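Local coordinates for protein 3-deoxy-d-manno-octulosonic-acid transferase (Acinetobacter baumannii, PDB 4BFC) that probably transfers Kdo from CMP-Kdo to a lipid A precursor in lipopolysaccharide synthesis, the crystallised domain being the one that binds CMP-Kdo, at residues 35-40 against 112-117; 97-102 against 106-111; 28-33 against 126-131; 53-58 against 85-90. One frame throughout, in Å; residues are numbered along the deposited sequence.

Interaction 1: residues 35-40 against 112-117; sequences QQWYLE and QVYLAD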
# COMPACT_ATOMS: atom_id res chain seq x y z
N GLN A 35 -14.02 30.51 -7.52
CA GLN A 35 -14.72 31.77 -7.25
C GLN A 35 -14.73 32.19 -5.76
O GLN A 35 -14.37 33.32 -5.42
CB GLN A 35 -16.15 31.67 -7.76
CG GLN A 35 -16.85 32.98 -8.03
CD GLN A 35 -18.16 32.76 -8.79
OE1 GLN A 35 -18.38 33.34 -9.87
NE2 GLN A 35 -19.02 31.91 -8.25
N GLN A 36 -15.15 31.29 -4.86
CA GLN A 36 -15.24 31.62 -3.43
C GLN A 36 -13.93 31.87 -2.72
O GLN A 36 -13.89 32.49 -1.65
CB GLN A 36 -15.91 30.50 -2.68
CG GLN A 36 -17.41 30.52 -2.72
CD GLN A 36 -17.95 29.41 -1.86
OE1 GLN A 36 -18.52 28.44 -2.37
NE2 GLN A 36 -17.75 29.53 -0.54
N TRP A 37 -12.85 31.30 -3.27
CA TRP A 37 -11.56 31.44 -2.67
C TRP A 37 -10.74 32.48 -3.41
O TRP A 37 -9.58 32.69 -3.05
CB TRP A 37 -10.85 30.06 -2.58
CG TRP A 37 -11.52 28.98 -1.75
CD1 TRP A 37 -12.73 29.01 -0.98
CD2 TRP A 37 -10.98 27.64 -1.52
NE1 TRP A 37 -12.97 27.79 -0.38
CE2 TRP A 37 -11.92 26.93 -0.65
CE3 TRP A 37 -9.81 26.96 -1.99
CZ2 TRP A 37 -11.71 25.60 -0.28
CZ3 TRP A 37 -9.61 25.65 -1.59
CH2 TRP A 37 -10.53 24.99 -0.75
N TYR A 38 -11.36 33.17 -4.39
CA TYR A 38 -10.72 34.24 -5.15
C TYR A 38 -9.35 33.77 -5.73
O TYR A 38 -8.33 34.45 -5.61
CB TYR A 38 -10.64 35.53 -4.26
CG TYR A 38 -12.02 35.97 -3.75
CD1 TYR A 38 -12.84 36.78 -4.54
CD2 TYR A 38 -12.49 35.61 -2.49
CE1 TYR A 38 -14.08 37.18 -4.11
CE2 TYR A 38 -13.77 36.01 -2.03
CZ TYR A 38 -14.56 36.80 -2.86
OH TYR A 38 -15.82 37.24 -2.49
N LEU A 39 -9.33 32.60 -6.36
CA LEU A 39 -8.08 32.05 -6.88
C LEU A 39 -7.63 32.67 -8.21
O LEU A 39 -6.54 32.35 -8.68
CB LEU A 39 -8.14 30.52 -7.06
CG LEU A 39 -8.46 29.83 -5.75
CD1 LEU A 39 -8.37 28.32 -6.09
CD2 LEU A 39 -7.47 30.16 -4.63
N GLU A 40 -8.45 33.57 -8.77
CA GLU A 40 -8.14 34.21 -10.07
C GLU A 40 -6.78 34.91 -10.01
O GLU A 40 -6.00 34.86 -10.96
CB GLU A 40 -9.28 35.14 -10.52
CG GLU A 40 -9.07 35.79 -11.90
CD GLU A 40 -8.90 34.80 -13.07
OE1 GLU A 40 -9.61 33.75 -13.12
OE2 GLU A 40 -8.06 35.09 -13.97
N GLN A 112 -0.29 29.96 2.55
CA GLN A 112 0.93 29.67 1.77
C GLN A 112 0.86 28.22 1.33
O GLN A 112 1.33 27.87 0.24
CB GLN A 112 2.16 29.91 2.60
CG GLN A 112 2.37 31.40 2.90
CD GLN A 112 3.68 31.70 3.64
OE1 GLN A 112 3.89 31.27 4.81
NE2 GLN A 112 4.59 32.41 2.97
N VAL A 113 0.35 27.36 2.23
CA VAL A 113 0.22 25.91 1.87
C VAL A 113 -1.21 25.52 2.24
O VAL A 113 -1.68 25.83 3.34
CB VAL A 113 1.21 25.03 2.66
CG1 VAL A 113 0.99 23.51 2.36
CG2 VAL A 113 2.66 25.43 2.35
N TYR A 114 -1.90 24.86 1.33
CA TYR A 114 -3.15 24.28 1.66
C TYR A 114 -2.95 22.78 1.75
O TYR A 114 -2.66 22.14 0.72
CB TYR A 114 -4.15 24.62 0.56
CG TYR A 114 -5.55 24.25 0.94
CD1 TYR A 114 -6.22 24.90 1.99
CD2 TYR A 114 -6.20 23.19 0.27
CE1 TYR A 114 -7.54 24.53 2.33
CE2 TYR A 114 -7.52 22.84 0.57
CZ TYR A 114 -8.17 23.50 1.65
OH TYR A 114 -9.47 23.12 1.93
N LEU A 115 -3.05 22.25 2.97
CA LEU A 115 -2.97 20.78 3.13
C LEU A 115 -4.33 20.16 2.82
O LEU A 115 -5.35 20.35 3.56
CB LEU A 115 -2.50 20.44 4.50
CG LEU A 115 -2.40 18.97 4.86
CD1 LEU A 115 -1.44 18.20 3.90
CD2 LEU A 115 -1.88 18.87 6.30
N ALA A 116 -4.39 19.45 1.69
CA ALA A 116 -5.60 18.80 1.25
C ALA A 116 -5.73 17.39 1.87
O ALA A 116 -5.61 16.33 1.20
CB ALA A 116 -5.73 18.82 -0.31
N ASP A 117 -5.94 17.40 3.16
CA ASP A 117 -5.93 16.20 4.01
C ASP A 117 -7.34 15.60 4.09
O ASP A 117 -7.95 15.56 5.21
CB ASP A 117 -5.29 16.45 5.38
CG ASP A 117 -5.95 17.58 6.19
OD1 ASP A 117 -6.69 18.40 5.62
OD2 ASP A 117 -5.75 17.52 7.42
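An edge-to-face aromatic pair, Trp37 against Tyr114, joins the end of helix 24-36 to strand 113-115 of the parallel sheet. Trp37 is the first residue to leave the helix. Next comes Tyr38, with positive phi, at the C-prime position of a Schellman motif, and Tyr38 N bonds to Gln35 O at 3.2 Å. At this helix end the Trp37 side chain points toward the sheet. The six-membered ring of Trp37 turns its edge to the face of Tyr114. The ring centroids are 5.2 Å apart and the planes stand at 60°, so the T is tilted. Trp37 CH2 leads, 3.7 Å from Tyr114 CZ, and Trp37 CZ3 lies above the phenol face, offset toward its rim. Tyr114 reaches out with CG anti to its backbone nitrogen (chi1 -170°). Its hydroxyl sits 3.4 Å from Trp37 CH2, but its hydrogen bond goes to Gln105 O. Trp37 also packs on Ser106 and Ile107 of the loop between strands 98-100 and 113-115. The contact is carried by aromatic edge and face, with no hydrogen bond between the segments. The bond to Gln105 O satisfies the phenol oxygen beside the indole and should help to fix the ring that receives it.

Interaction 2: residues 97-102 against 106-111; sequences ITHRRS and SIHAST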
# COMPACT_ATOMS: atom_id res chain seq x y z
N ILE A 97 2.35 29.47 6.51
CA ILE A 97 0.95 29.58 6.92
C ILE A 97 0.18 28.45 6.22
O ILE A 97 0.09 28.46 4.97
CB ILE A 97 0.35 30.96 6.62
CG1 ILE A 97 1.04 32.04 7.49
CG2 ILE A 97 -1.17 30.94 6.81
CD1 ILE A 97 0.73 33.47 7.09
N THR A 98 -0.43 27.54 6.99
CA THR A 98 -1.02 26.29 6.45
C THR A 98 -2.46 26.10 6.93
O THR A 98 -2.71 26.19 8.15
CB THR A 98 -0.17 25.09 6.91
OG1 THR A 98 1.22 25.32 6.61
CG2 THR A 98 -0.62 23.70 6.24
N HIS A 99 -3.38 25.95 6.00
CA HIS A 99 -4.79 25.67 6.24
C HIS A 99 -5.12 24.29 5.77
O HIS A 99 -4.40 23.70 4.90
CB HIS A 99 -5.65 26.76 5.61
CG HIS A 99 -5.34 28.11 6.18
ND1 HIS A 99 -5.43 28.39 7.52
CD2 HIS A 99 -4.80 29.23 5.58
CE1 HIS A 99 -5.02 29.67 7.72
NE2 HIS A 99 -4.63 30.17 6.54
N ARG A 100 -6.13 23.70 6.41
CA ARG A 100 -6.42 22.24 6.24
C ARG A 100 -7.83 21.94 5.77
O ARG A 100 -8.82 22.42 6.36
CB ARG A 100 -6.20 21.48 7.56
CG ARG A 100 -4.84 21.64 8.20
CD ARG A 100 -4.76 20.87 9.49
NE ARG A 100 -4.62 19.45 9.18
CZ ARG A 100 -4.01 18.54 10.00
NH1 ARG A 100 -3.52 18.87 11.20
NH2 ARG A 100 -3.86 17.26 9.58
N ARG A 101 -7.97 21.18 4.70
CA ARG A 101 -9.26 20.75 4.22
C ARG A 101 -10.00 20.00 5.35
O ARG A 101 -11.20 20.18 5.50
CB ARG A 101 -9.05 19.79 3.01
CG ARG A 101 -10.31 19.21 2.39
CD ARG A 101 -11.21 20.31 1.83
NE ARG A 101 -12.12 19.77 0.86
CZ ARG A 101 -13.04 20.51 0.24
NH1 ARG A 101 -13.16 21.78 0.57
NH2 ARG A 101 -13.82 19.94 -0.67
N SER A 102 -9.28 19.21 6.14
CA SER A 102 -9.96 18.41 7.19
C SER A 102 -10.64 19.23 8.26
O SER A 102 -11.48 18.68 9.00
CB SER A 102 -9.00 17.47 7.88
OG SER A 102 -8.01 18.10 8.65
N SER A 106 -10.37 26.97 4.05
CA SER A 106 -10.23 27.38 2.66
C SER A 106 -8.80 27.98 2.41
O SER A 106 -7.96 28.11 3.31
CB SER A 106 -11.31 28.41 2.38
OG SER A 106 -11.15 29.59 3.20
N ILE A 107 -8.54 28.35 1.15
CA ILE A 107 -7.30 29.10 0.88
C ILE A 107 -7.56 30.60 1.15
O ILE A 107 -8.40 31.16 0.47
CB ILE A 107 -6.90 28.85 -0.60
CG1 ILE A 107 -6.37 27.39 -0.73
CG2 ILE A 107 -5.84 29.88 -1.05
CD1 ILE A 107 -6.06 26.89 -2.18
N HIS A 108 -6.89 31.15 2.16
CA HIS A 108 -7.05 32.59 2.52
C HIS A 108 -6.10 33.35 1.61
O HIS A 108 -5.14 32.75 1.12
CB HIS A 108 -6.73 32.90 4.02
CG HIS A 108 -7.39 31.98 5.05
ND1 HIS A 108 -7.06 32.02 6.37
CD2 HIS A 108 -8.35 30.99 4.92
CE1 HIS A 108 -7.78 31.08 7.04
NE2 HIS A 108 -8.58 30.46 6.16
N ALA A 109 -6.27 34.67 1.39
CA ALA A 109 -5.11 35.46 0.96
C ALA A 109 -3.79 35.08 1.70
O ALA A 109 -2.75 35.09 1.07
CB ALA A 109 -5.37 36.98 1.15
N SER A 110 -3.81 34.80 3.02
CA SER A 110 -2.62 34.53 3.80
C SER A 110 -2.03 33.13 3.65
O SER A 110 -0.94 32.86 4.15
CB SER A 110 -2.88 34.70 5.32
OG SER A 110 -4.16 34.18 5.67
N THR A 111 -2.81 32.27 3.05
CA THR A 111 -2.42 30.86 2.99
C THR A 111 -1.28 30.66 2.05
O THR A 111 -1.33 31.12 0.88
CB THR A 111 -3.55 30.05 2.42
OG1 THR A 111 -4.70 30.21 3.24
CG2 THR A 111 -3.11 28.54 2.35
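A type I beta turn, His108 to Thr111, lies in the loop that packs back on strand 98-100. This strand is the outermost on its side of the sheet within the chain. The turn is closed by Thr111 N to His108 O, 3.1 Å. Loop and strand meet in a face-to-face stack of two imidazoles, His99 and His108. The ring centroids are 3.6 Å apart and the planes are 29° from parallel, so the rings lean together on one side. The deposited orientation of the His99 ring is uncertain, and its nitrogens cannot be assigned partners. Its CB is not affected and lies 3.5 Å from Ser106 O, at the start of the loop segment.

Just before the strand, Ile97 makes a second contact. Its CG1 sits beside the backbone nitrogen (chi1 -66°) and its CG2 is anti to that nitrogen, so the two branches flank Ser110 O. Ile97 CG2 is 3.3 Å from Ser110 O and Ile97 CD1 is 3.4 Å from it. The isoleucine also meets the serine side chain, CD1 to Ser110 CB at 4.2 Å. Arg42 holds the turn from outside the segments, bonding to His108 O and Thr111 O, while Arg70 makes a weak bond to Ser110 O. Stacking and carbon contacts thus carry much of the join, and arginines supply hydrogen bonds to the carbonyls of the turn.

Interaction 3: residues 28-33 against 126-131; sequences KQAAQL and YALSQV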
# COMPACT_ATOMS: atom_id res chain seq x y z
N LYS A 28 -16.95 20.90 -11.57
CA LYS A 28 -17.85 22.02 -11.22
C LYS A 28 -17.70 22.49 -9.76
O LYS A 28 -17.94 23.68 -9.43
CB LYS A 28 -19.30 21.65 -11.56
CG LYS A 28 -20.32 21.91 -10.45
N GLN A 29 -17.34 21.59 -8.87
CA GLN A 29 -17.03 22.04 -7.53
C GLN A 29 -15.78 22.95 -7.58
O GLN A 29 -15.69 23.93 -6.84
CB GLN A 29 -16.80 20.86 -6.60
CG GLN A 29 -16.42 21.29 -5.21
CD GLN A 29 -16.25 20.12 -4.28
OE1 GLN A 29 -16.11 20.29 -3.06
NE2 GLN A 29 -16.26 18.91 -4.85
N ALA A 30 -14.81 22.59 -8.42
CA ALA A 30 -13.59 23.40 -8.61
C ALA A 30 -13.92 24.81 -9.10
O ALA A 30 -13.29 25.79 -8.66
CB ALA A 30 -12.65 22.72 -9.57
N ALA A 31 -14.87 24.92 -10.02
CA ALA A 31 -15.36 26.23 -10.46
C ALA A 31 -16.00 27.04 -9.31
O ALA A 31 -15.74 28.24 -9.20
CB ALA A 31 -16.29 26.07 -11.66
N GLN A 32 -16.75 26.40 -8.42
CA GLN A 32 -17.34 27.08 -7.26
C GLN A 32 -16.26 27.58 -6.30
O GLN A 32 -16.33 28.72 -5.79
CB GLN A 32 -18.31 26.17 -6.50
CG GLN A 32 -19.63 25.92 -7.22
CD GLN A 32 -20.46 24.85 -6.55
OE1 GLN A 32 -20.07 23.68 -6.51
NE2 GLN A 32 -21.63 25.24 -6.02
N LEU A 33 -15.24 26.76 -6.08
CA LEU A 33 -14.21 27.10 -5.13
C LEU A 33 -13.23 28.13 -5.70
O LEU A 33 -12.71 28.95 -4.96
CB LEU A 33 -13.45 25.85 -4.68
CG LEU A 33 -14.16 24.79 -3.83
CD1 LEU A 33 -13.13 23.72 -3.53
CD2 LEU A 33 -14.63 25.32 -2.47
N TYR A 126 -6.28 18.87 -8.61
CA TYR A 126 -5.74 19.07 -10.00
C TYR A 126 -6.56 20.09 -10.83
O TYR A 126 -6.02 20.91 -11.54
CB TYR A 126 -5.81 17.74 -10.79
CG TYR A 126 -4.82 16.69 -10.40
CD1 TYR A 126 -3.49 17.05 -10.18
CD2 TYR A 126 -5.20 15.33 -10.28
CE1 TYR A 126 -2.54 16.11 -9.86
CE2 TYR A 126 -4.23 14.37 -9.95
CZ TYR A 126 -2.92 14.77 -9.75
OH TYR A 126 -1.97 13.85 -9.45
N ALA A 127 -7.89 20.07 -10.70
CA ALA A 127 -8.73 21.00 -11.47
C ALA A 127 -8.51 22.48 -11.03
O ALA A 127 -8.85 23.42 -11.75
CB ALA A 127 -10.20 20.63 -11.34
N LEU A 128 -7.93 22.67 -9.86
CA LEU A 128 -7.61 24.02 -9.35
C LEU A 128 -6.16 24.45 -9.63
O LEU A 128 -5.76 25.60 -9.32
CB LEU A 128 -7.95 24.14 -7.85
CG LEU A 128 -9.46 24.07 -7.51
CD1 LEU A 128 -9.64 24.09 -6.01
CD2 LEU A 128 -10.19 25.26 -8.14
N SER A 129 -5.35 23.55 -10.21
CA SER A 129 -3.92 23.79 -10.24
C SER A 129 -3.49 24.48 -11.57
O SER A 129 -4.05 24.17 -12.68
CB SER A 129 -3.20 22.42 -10.19
OG SER A 129 -3.57 21.66 -9.02
N GLN A 130 -2.46 25.32 -11.46
CA GLN A 130 -1.75 25.88 -12.63
C GLN A 130 -0.66 24.94 -13.12
O GLN A 130 -0.44 24.81 -14.33
CB GLN A 130 -1.18 27.28 -12.38
CG GLN A 130 -2.15 28.40 -12.66
CD GLN A 130 -3.33 28.35 -11.75
OE1 GLN A 130 -3.27 28.82 -10.59
NE2 GLN A 130 -4.43 27.79 -12.24
N VAL A 131 0.03 24.31 -12.15
CA VAL A 131 1.03 23.30 -12.47
C VAL A 131 0.98 22.28 -11.34
O VAL A 131 0.53 22.58 -10.21
CB VAL A 131 2.51 23.86 -12.55
CG1 VAL A 131 2.73 24.83 -13.72
CG2 VAL A 131 2.96 24.50 -11.23
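Ser129, whose OG is gripped by Trp125 O and Thr46 OG1, directly follows Leu128, the residue that packs against Ala30 of helix 24-36. The serine hydroxyl thus links helix 122-128 to strand 43-50. Ser129 N also bonds to Tyr126 O, at 3.0 Å. Together these bonds should steady the backbone beside Leu128.

The contact itself is apolar. Ala30 is its centre, and its methyl faces two residues of the other segment. Ala30 CB is 3.7 Å from Ala127 CB, methyl against methyl, and 3.8 Å from Leu128 CD2. The short side chain of Ala30 lets the backbones come close, Ala30 CA to Leu128 CA 6.1 Å. Leu128 has CG beside its backbone nitrogen (chi1 -67°) and an extended second torsion, which carries its two methyls to the helix. CD2 takes the Ala30 side and comes within 3.2 Å of Ala30 O, a tight fit. CD1 points to the next turn, where it meets Leu33 CD1 at 4.3 Å, more loosely.

Leu124 continues the same surface, touching Gln29, Ala30 and Leu33, while Leu39 packs on Leu128 from the loop beyond helix 24-36. No hydrogen bond crosses between the segments. Between them the helix is held by van der Waals contact alone, close at Ala30 and looser at Leu33, and the polar bonds near the contact serve the chain around Ser129.

Interaction 4: residues 53-58 against 85-90; sequences PEEQQI and DEVFEI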
# COMPACT_ATOMS: atom_id res chain seq x y z
N PRO A 53 10.59 11.82 1.41
CA PRO A 53 10.81 13.17 1.99
C PRO A 53 10.39 14.26 0.98
O PRO A 53 10.84 15.42 1.07
CB PRO A 53 12.34 13.18 2.16
CG PRO A 53 12.79 12.50 0.94
CD PRO A 53 11.80 11.36 0.70
N GLU A 54 9.51 13.92 0.07
CA GLU A 54 9.12 14.85 -1.04
C GLU A 54 8.47 16.15 -0.52
O GLU A 54 8.74 17.21 -1.08
CB GLU A 54 8.18 14.19 -2.02
CG GLU A 54 8.78 13.01 -2.76
CD GLU A 54 7.79 12.36 -3.73
OE1 GLU A 54 6.58 12.17 -3.36
OE2 GLU A 54 8.18 12.09 -4.89
N GLU A 55 7.55 16.08 0.47
CA GLU A 55 6.93 17.29 1.03
C GLU A 55 8.01 18.20 1.65
O GLU A 55 8.02 19.41 1.28
CB GLU A 55 5.84 17.04 2.04
CG GLU A 55 4.67 16.13 1.58
CD GLU A 55 4.92 14.69 1.97
OE1 GLU A 55 5.92 14.34 2.67
OE2 GLU A 55 4.08 13.85 1.60
N GLN A 56 8.84 17.65 2.53
CA GLN A 56 9.94 18.41 3.14
C GLN A 56 10.79 19.06 2.02
O GLN A 56 11.03 20.31 2.07
CB GLN A 56 10.77 17.49 4.01
CG GLN A 56 11.95 18.18 4.67
CD GLN A 56 11.47 19.14 5.72
OE1 GLN A 56 10.69 18.77 6.58
NE2 GLN A 56 11.94 20.40 5.66
N GLN A 57 11.25 18.26 1.05
CA GLN A 57 12.23 18.74 0.05
C GLN A 57 11.67 19.79 -0.87
O GLN A 57 12.33 20.83 -1.13
CB GLN A 57 12.89 17.61 -0.76
CG GLN A 57 13.71 16.60 0.07
CD GLN A 57 14.34 15.51 -0.77
OE1 GLN A 57 15.29 14.87 -0.32
NE2 GLN A 57 13.80 15.24 -1.92
N ILE A 58 10.48 19.56 -1.40
CA ILE A 58 9.85 20.53 -2.31
C ILE A 58 9.40 21.80 -1.55
O ILE A 58 9.64 22.92 -2.03
CB ILE A 58 8.66 19.91 -3.11
CG1 ILE A 58 9.21 18.83 -4.05
CG2 ILE A 58 7.94 20.98 -3.88
CD1 ILE A 58 8.16 17.90 -4.58
N ASP A 85 -1.28 14.28 9.46
CA ASP A 85 -0.77 15.08 10.57
C ASP A 85 0.75 15.26 10.51
O ASP A 85 1.24 16.35 10.87
CB ASP A 85 -1.20 14.45 11.93
CG ASP A 85 -2.65 14.67 12.20
OD1 ASP A 85 -3.32 15.49 11.51
OD2 ASP A 85 -3.14 14.01 13.14
N GLU A 86 1.47 14.26 10.02
CA GLU A 86 2.94 14.35 9.80
C GLU A 86 3.30 15.48 8.86
O GLU A 86 4.20 16.27 9.14
CB GLU A 86 3.54 13.02 9.29
CG GLU A 86 4.95 13.09 8.71
CD GLU A 86 6.03 13.34 9.76
OE1 GLU A 86 5.72 13.34 11.00
OE2 GLU A 86 7.21 13.57 9.35
N VAL A 87 2.59 15.55 7.75
CA VAL A 87 2.84 16.60 6.76
C VAL A 87 2.44 17.98 7.32
O VAL A 87 3.18 18.93 7.08
CB VAL A 87 2.17 16.23 5.46
CG1 VAL A 87 2.34 17.36 4.43
CG2 VAL A 87 2.76 14.93 4.90
N PHE A 88 1.32 18.09 8.09
CA PHE A 88 1.01 19.33 8.76
C PHE A 88 2.24 19.77 9.58
O PHE A 88 2.67 20.96 9.46
CB PHE A 88 -0.27 19.23 9.59
CG PHE A 88 -0.67 20.58 10.15
CD1 PHE A 88 -1.13 21.58 9.29
CD2 PHE A 88 -0.56 20.83 11.53
CE1 PHE A 88 -1.52 22.82 9.78
CE2 PHE A 88 -0.92 22.07 12.03
CZ PHE A 88 -1.39 23.07 11.15
N GLU A 89 2.83 18.87 10.36
CA GLU A 89 4.03 19.22 11.14
C GLU A 89 5.23 19.69 10.31
O GLU A 89 5.96 20.60 10.73
CB GLU A 89 4.46 18.12 12.08
CG GLU A 89 3.46 17.82 13.15
CD GLU A 89 3.15 19.03 13.98
OE1 GLU A 89 4.09 19.66 14.52
OE2 GLU A 89 1.95 19.37 14.07
N ILE A 90 5.44 19.08 9.15
CA ILE A 90 6.48 19.50 8.19
C ILE A 90 6.25 20.95 7.79
O ILE A 90 7.19 21.77 7.79
CB ILE A 90 6.51 18.57 6.96
CG1 ILE A 90 6.99 17.17 7.37
CG2 ILE A 90 7.34 19.16 5.82
CD1 ILE A 90 6.81 16.09 6.27
O HOH W 1 9.73 20.73 8.11
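Two nearly parallel helices, 54-68 and 84-93, pack side by side on the Rossmann-like parallel sheet, tightly where Val87 and Ile90 meet Glu55 and the backbone of Gln56, more loosely at the polar end of Gln56. The short helical segments run 18° apart, with their axes 10.0 Å from each other at closest approach. On the buried side the Glu55 chain bends sharply at its second torsion (chi2 93°). This lays the carboxylate across Val87, with Glu55 CD 3.6 Å from Val87 CG2. Both residues also touch Val76 and Pro78 of strand 72-78, so the sheet forms the floor. The buried carboxylate is satisfied at both oxygens: OE1 makes a salt bridge to Arg83 and OE2 a hydrogen bond to Thr50. These partners probably favour its charged form. Ile90 lies between the two helices, its CG2 3.8 Å from Gln56 CA and its CD1 near Glu55 OE1, and also packs on Thr168 of a second subunit. Glu86 accepts hydrogen bonds from Thr168 N and Ile169 N of that chain.

The Gln56 end is partly open to solvent. Its OE1 lies 3.5 Å from Ile90 CG2, and its NE2 bonds to Glu60. Here a water spans the gap between the helices. It donates one hydrogen bond to Gln56 OE1, at 2.7 Å, and the other to Ile90 O, at 2.8 Å.

How the interactions relate
All four contacts gather around one parallel sheet. Along the chain, interactions 4 and 2 follow in series. Both are nested within the loop closed by interaction 1, which lies within that of interaction 3. Interactions 1 and 2 have centres about 6 Å apart and use neighbouring strands, 113-115 and 98-100. Interactions 1 and 3 share helix 24-36, their centres about 9 Å apart. Interaction 4 is farther off, about 23 Å between centres from interaction 3 and on the opposite side of the chain's centre. A salt bridge from Arg100 to Asp85 ties it to interaction 2. Strand edge, N-terminal helix and sheet-covering helices are thus joined into one compact domain.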